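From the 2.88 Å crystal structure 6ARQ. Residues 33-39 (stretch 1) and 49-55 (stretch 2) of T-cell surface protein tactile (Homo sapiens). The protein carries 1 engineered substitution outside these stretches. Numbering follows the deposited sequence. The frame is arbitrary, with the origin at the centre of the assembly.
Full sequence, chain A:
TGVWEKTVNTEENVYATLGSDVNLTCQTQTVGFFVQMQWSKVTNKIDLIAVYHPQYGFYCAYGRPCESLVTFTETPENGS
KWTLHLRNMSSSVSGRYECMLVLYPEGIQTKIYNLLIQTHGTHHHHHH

Stretch 1 33-39: FFVQMQW
Stretch 2 (49-55) IAVYHPQ

Two antiparallel β-strands, 33-39 and 49-53, lie side by side with axes 4.7 Å apart at closest approach and N-to-C directions 169° apart; Pro54 and Gln55 leave the second strand as loop or turn. Met37 faces Tyr52 and Trp39 faces Ala50 as hydrogen-bonded pairs (CA to CA 5.3 Å in each), whereas Gln38 and Val51 form the narrower non-hydrogen-bonded pair between them (CA to CA 4.3 Å). Phi/psi values are extended at Phe33 (-151/162) and Phe34 (-88/127), from Gln36 (-163/159) through Met37 (-149/145) and Gln38 (-143/157) to Trp39 (-121/136), and from Ala50 (-150/149) through Val51 (-130/137) and Tyr52 (-127/132) to His53 (-127/134); Val35 (-84/-58), Ile49 (-101/-59), Pro54 (-60/-27) and Gln55 (-95/-52) depart from this pattern. The contact buries 529 Å², both sides summed.

Five backbone hydrogen bonds join the strands. Met37 and Tyr52 bond reciprocally, Met37 N to Tyr52 O at 3.0 Å and Tyr52 N to Met37 O at 2.8 Å, the latter nearly linear at 171°. Trp39 N donates to Ala50 O at 2.9 Å. Trp39 O accepts two hydrogen bonds, from Ile49 N at 2.8 Å and Ala50 N at 3.3 Å, since the turned psi of Ile49 brings both amides to one carbonyl. Around the narrow pair, CA-H...O contacts supplement these bonds: Gln38 CA to Ala50 O at 3.2 Å and Val51 CA to Met37 O at 3.4 Å.

Met37, Trp39, Ala50 and Tyr52 point to one face of the sheet, Gln38 and Val51 to the other. Met37 (p, t, p) sets CG 4.0 Å from Tyr52 CB, at the edge of the tyrosine ring (chi1 t, chi2 81°). Trp39 (m, chi2 116°) leads its indole away from the second strand but leaves CB 4.4 Å from CB of Ile49 (m, t). On the other face, Gln38 CB (p, t, chi3 64°) meets Val51 CG2 (t) at 3.9 Å.

Gln36 (t, t, chi3 83°) runs beside the second strand, OE1 touching Val51 CG1 at 3.5 Å and NE2 3.8 Å from His53 CD2, at the imidazole edge; NE2 is hydrogen-bonded elsewhere in the structure. His53 (t, chi2 -76°) turns one ring face to Val35 O, 3.2 Å from His53 CD2 without a hydrogen bond. Gln55 N donates to His53 ND1 at 3.0 Å, tying the loop back. Pro54 (C-gamma exo) packs ring carbons on carbonyls in van der Waals contact, CG 3.3 Å from Phe34 O and CD 3.4 Å from Val35 O. Phe33 is p (chi2 -87°), Phe34 m (chi2 -76°).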

ATOM      1  N   PHE A  33     -35.305 -26.623   6.069  1.00 24.88           N
ATOM      2  CA  PHE A  33     -34.677 -27.843   6.591  1.00 22.82           C
ATOM      3  C   PHE A  33     -33.331 -27.565   7.277  1.00 23.92           C
ATOM      4  O   PHE A  33     -32.716 -26.520   7.047  1.00 22.80           O
ATOM      5  CB  PHE A  33     -34.482 -28.880   5.462  1.00 25.11           C
ATOM      6  CG  PHE A  33     -33.553 -28.475   4.337  1.00 26.62           C
ATOM      7  CD1 PHE A  33     -34.029 -27.764   3.243  1.00 31.27           C
ATOM      8  CD2 PHE A  33     -32.214 -28.845   4.352  1.00 27.50           C
ATOM      9  CE1 PHE A  33     -33.172 -27.392   2.202  1.00 32.46           C
ATOM     10  CE2 PHE A  33     -31.358 -28.474   3.310  1.00 30.58           C
ATOM     11  CZ  PHE A  33     -31.843 -27.754   2.241  1.00 30.20           C
ATOM     12  N   PHE A  34     -32.874 -28.529   8.104  1.00 19.38           N
ATOM     13  CA  PHE A  34     -31.584 -28.494   8.793  1.00 17.41           C
ATOM     14  C   PHE A  34     -30.531 -29.111   7.881  1.00 20.09           C
ATOM     15  O   PHE A  34     -30.729 -30.217   7.376  1.00 19.96           O
ATOM     16  CB  PHE A  34     -31.649 -29.236  10.141  1.00 18.60           C
ATOM     17  CG  PHE A  34     -32.670 -28.699  11.114  1.00 20.99           C
ATOM     18  CD1 PHE A  34     -32.432 -27.526  11.822  1.00 24.00           C
ATOM     19  CD2 PHE A  34     -33.861 -29.378  11.340  1.00 24.41           C
ATOM     20  CE1 PHE A  34     -33.380 -27.027  12.720  1.00 25.58           C
ATOM     21  CE2 PHE A  34     -34.803 -28.885  12.249  1.00 28.10           C
ATOM     22  CZ  PHE A  34     -34.562 -27.706  12.920  1.00 25.80           C
ATOM     23  N   VAL A  35     -29.433 -28.387   7.640  1.00 15.53           N
ATOM     24  CA  VAL A  35     -28.365 -28.841   6.753  1.00 15.00           C
ATOM     25  C   VAL A  35     -27.404 -29.766   7.523  1.00 17.75           C
ATOM     26  O   VAL A  35     -27.215 -30.908   7.111  1.00 17.69           O
ATOM     27  CB  VAL A  35     -27.636 -27.650   6.074  1.00 18.94           C
ATOM     28  CG1 VAL A  35     -26.438 -28.115   5.255  1.00 18.78           C
ATOM     29  CG2 VAL A  35     -28.593 -26.843   5.205  1.00 20.09           C
ATOM     30  N   GLN A  36     -26.806 -29.275   8.623  1.00 13.49           N
ATOM     31  CA  GLN A  36     -25.848 -30.015   9.454  1.00 12.67           C
ATOM     32  C   GLN A  36     -25.685 -29.340  10.816  1.00 17.07           C
ATOM     33  O   GLN A  36     -25.982 -28.152  10.951  1.00 16.82           O
ATOM     34  CB  GLN A  36     -24.481 -30.090   8.742  1.00 14.02           C
ATOM     35  CG  GLN A  36     -23.627 -31.287   9.132  1.00 21.84           C
ATOM     36  CD  GLN A  36     -22.244 -31.191   8.551  1.00 33.80           C
ATOM     37  OE1 GLN A  36     -21.361 -30.526   9.098  1.00 26.82           O
ATOM     38  NE2 GLN A  36     -22.021 -31.872   7.440  1.00 27.97           N
ATOM     39  N   MET A  37     -25.203 -30.089  11.818  1.00 14.13           N
ATOM     40  CA  MET A  37     -24.956 -29.562  13.160  1.00 14.00           C
ATOM     41  C   MET A  37     -23.796 -30.282  13.825  1.00 17.48           C
ATOM     42  O   MET A  37     -23.610 -31.477  13.605  1.00 17.13           O
ATOM     43  CB  MET A  37     -26.203 -29.593  14.053  1.00 16.72           C
ATOM     44  CG  MET A  37     -26.968 -30.890  14.028  1.00 21.34           C
ATOM     45  SD  MET A  37     -28.647 -30.613  14.619  1.00 26.90           S
ATOM     46  CE  MET A  37     -29.402 -29.901  13.142  1.00 24.45           C
ATOM     47  N   GLN A  38     -23.005 -29.547  14.628  1.00 13.83           N
ATOM     48  CA  GLN A  38     -21.834 -30.112  15.298  1.00 13.26           C
ATOM     49  C   GLN A  38     -21.622 -29.561  16.710  1.00 15.85           C
ATOM     50  O   GLN A  38     -22.099 -28.479  17.035  1.00 15.11           O
ATOM     51  CB  GLN A  38     -20.560 -29.888  14.454  1.00 14.96           C
ATOM     52  CG  GLN A  38     -20.190 -28.422  14.220  1.00 25.23           C
ATOM     53  CD  GLN A  38     -19.090 -28.266  13.206  1.00 41.29           C
ATOM     54  OE1 GLN A  38     -19.245 -28.603  12.028  1.00 38.35           O
ATOM     55  NE2 GLN A  38     -17.971 -27.707  13.632  1.00 30.37           N
ATOM     56  N   TRP A  39     -20.898 -30.338  17.535  1.00 12.28           N
ATOM     57  CA  TRP A  39     -20.470 -30.013  18.894  1.00 12.19           C
ATOM     58  C   TRP A  39     -18.952 -30.079  18.936  1.00 16.78           C
ATOM     59  O   TRP A  39     -18.367 -31.004  18.365  1.00 16.61           O
ATOM     60  CB  TRP A  39     -21.084 -30.972  19.936  1.00 10.97           C
ATOM     61  CG  TRP A  39     -22.406 -30.533  20.495  1.00 11.70           C
ATOM     62  CD1 TRP A  39     -23.602 -31.173  20.362  1.00 14.58           C
ATOM     63  CD2 TRP A  39     -22.655 -29.385  21.322  1.00 11.61           C
ATOM     64  NE1 TRP A  39     -24.592 -30.467  21.007  1.00 14.07           N
ATOM     65  CE2 TRP A  39     -24.039 -29.363  21.601  1.00 15.48           C
ATOM     66  CE3 TRP A  39     -21.844 -28.357  21.835  1.00 13.08           C
ATOM     67  CZ2 TRP A  39     -24.627 -28.367  22.388  1.00 15.02           C
ATOM     68  CZ3 TRP A  39     -22.429 -27.370  22.614  1.00 14.70           C
ATOM     69  CH2 TRP A  39     -23.804 -27.382  22.885  1.00 15.33           C
ATOM     70  N   ILE A  49     -16.219 -32.843  18.529  1.00 17.29           N
ATOM     71  CA  ILE A  49     -16.764 -33.926  19.351  1.00 16.97           C
ATOM     72  C   ILE A  49     -17.710 -34.813  18.516  1.00 20.31           C
ATOM     73  O   ILE A  49     -17.476 -36.020  18.422  1.00 20.88           O
ATOM     74  CB  ILE A  49     -17.451 -33.382  20.645  1.00 19.39           C
ATOM     75  CG1 ILE A  49     -16.474 -32.512  21.479  1.00 20.22           C
ATOM     76  CG2 ILE A  49     -18.028 -34.530  21.491  1.00 20.25           C
ATOM     77  CD1 ILE A  49     -17.121 -31.578  22.513  1.00 26.45           C
ATOM     78  N   ALA A  50     -18.777 -34.226  17.937  1.00 15.50           N
ATOM     79  CA  ALA A  50     -19.762 -34.963  17.142  1.00 15.00           C
ATOM     80  C   ALA A  50     -20.395 -34.096  16.057  1.00 17.86           C
ATOM     81  O   ALA A  50     -20.531 -32.889  16.238  1.00 16.58           O
ATOM     82  CB  ALA A  50     -20.849 -35.522  18.047  1.00 15.66           C
ATOM     83  N   VAL A  51     -20.781 -34.724  14.929  1.00 14.84           N
ATOM     84  CA  VAL A  51     -21.441 -34.077  13.787  1.00 14.38           C
ATOM     85  C   VAL A  51     -22.686 -34.897  13.416  1.00 18.45           C
ATOM     86  O   VAL A  51     -22.621 -36.126  13.388  1.00 18.88           O
ATOM     87  CB  VAL A  51     -20.499 -33.888  12.555  1.00 18.78           C
ATOM     88  CG1 VAL A  51     -21.198 -33.143  11.422  1.00 18.38           C
ATOM     89  CG2 VAL A  51     -19.216 -33.162  12.931  1.00 18.81           C
ATOM     90  N   TYR A  52     -23.810 -34.217  13.135  1.00 14.65           N
ATOM     91  CA  TYR A  52     -25.047 -34.858  12.705  1.00 15.14           C
ATOM     92  C   TYR A  52     -25.558 -34.222  11.418  1.00 19.68           C
ATOM     93  O   TYR A  52     -25.672 -32.998  11.320  1.00 18.96           O
ATOM     94  CB  TYR A  52     -26.137 -34.823  13.795  1.00 16.18           C
ATOM     95  CG  TYR A  52     -27.473 -35.370  13.330  1.00 18.67           C
ATOM     96  CD1 TYR A  52     -27.716 -36.740  13.295  1.00 21.57           C
ATOM     97  CD2 TYR A  52     -28.485 -34.518  12.895  1.00 19.59           C
ATOM     98  CE1 TYR A  52     -28.934 -37.248  12.846  1.00 23.89           C
ATOM     99  CE2 TYR A  52     -29.699 -35.014  12.425  1.00 21.50           C
ATOM    100  CZ  TYR A  52     -29.925 -36.380  12.415  1.00 30.35           C
ATOM    101  OH  TYR A  52     -31.129 -36.868  11.966  1.00 32.92           O
ATOM    102  N   HIS A  53     -25.902 -35.077  10.451  1.00 17.40           N
ATOM    103  CA  HIS A  53     -26.474 -34.703   9.166  1.00 18.22           C
ATOM    104  C   HIS A  53     -27.767 -35.505   8.966  1.00 24.37           C
ATOM    105  O   HIS A  53     -27.752 -36.714   9.204  1.00 24.68           O
ATOM    106  CB  HIS A  53     -25.470 -34.957   8.034  1.00 19.49           C
ATOM    107  CG  HIS A  53     -25.856 -34.324   6.736  1.00 23.59           C
ATOM    108  ND1 HIS A  53     -26.845 -34.865   5.933  1.00 26.48           N
ATOM    109  CD2 HIS A  53     -25.339 -33.237   6.119  1.00 25.36           C
ATOM    110  CE1 HIS A  53     -26.915 -34.079   4.872  1.00 26.47           C
ATOM    111  NE2 HIS A  53     -26.029 -33.086   4.938  1.00 26.19           N
ATOM    112  N   PRO A  54     -28.892 -34.881   8.536  1.00 22.10           N
ATOM    113  CA  PRO A  54     -30.150 -35.641   8.383  1.00 23.41           C
ATOM    114  C   PRO A  54     -30.085 -36.809   7.394  1.00 28.99           C
ATOM    115  O   PRO A  54     -30.829 -37.775   7.567  1.00 29.80           O
ATOM    116  CB  PRO A  54     -31.142 -34.581   7.899  1.00 25.62           C
ATOM    117  CG  PRO A  54     -30.587 -33.300   8.408  1.00 28.70           C
ATOM    118  CD  PRO A  54     -29.107 -33.451   8.243  1.00 23.38           C
ATOM    119  N   GLN A  55     -29.198 -36.735   6.384  1.00 25.96           N
ATOM    120  CA  GLN A  55     -29.039 -37.786   5.380  1.00 27.39           C
ATOM    121  C   GLN A  55     -27.902 -38.757   5.738  1.00 31.53           C
ATOM    122  O   GLN A  55     -28.129 -39.969   5.756  1.00 32.49           O
ATOM    123  CB  GLN A  55     -28.800 -37.179   3.986  1.00 29.41           C
ATOM    124  CG  GLN A  55     -30.071 -37.055   3.141  1.00 49.92           C
ATOM    125  CD  GLN A  55     -30.421 -38.291   2.328  1.00 74.17           C
ATOM    126  OE1 GLN A  55     -29.910 -39.401   2.540  1.00 70.50           O
ATOM    127  NE2 GLN A  55     -31.326 -38.125   1.371  1.00 68.10           N
TER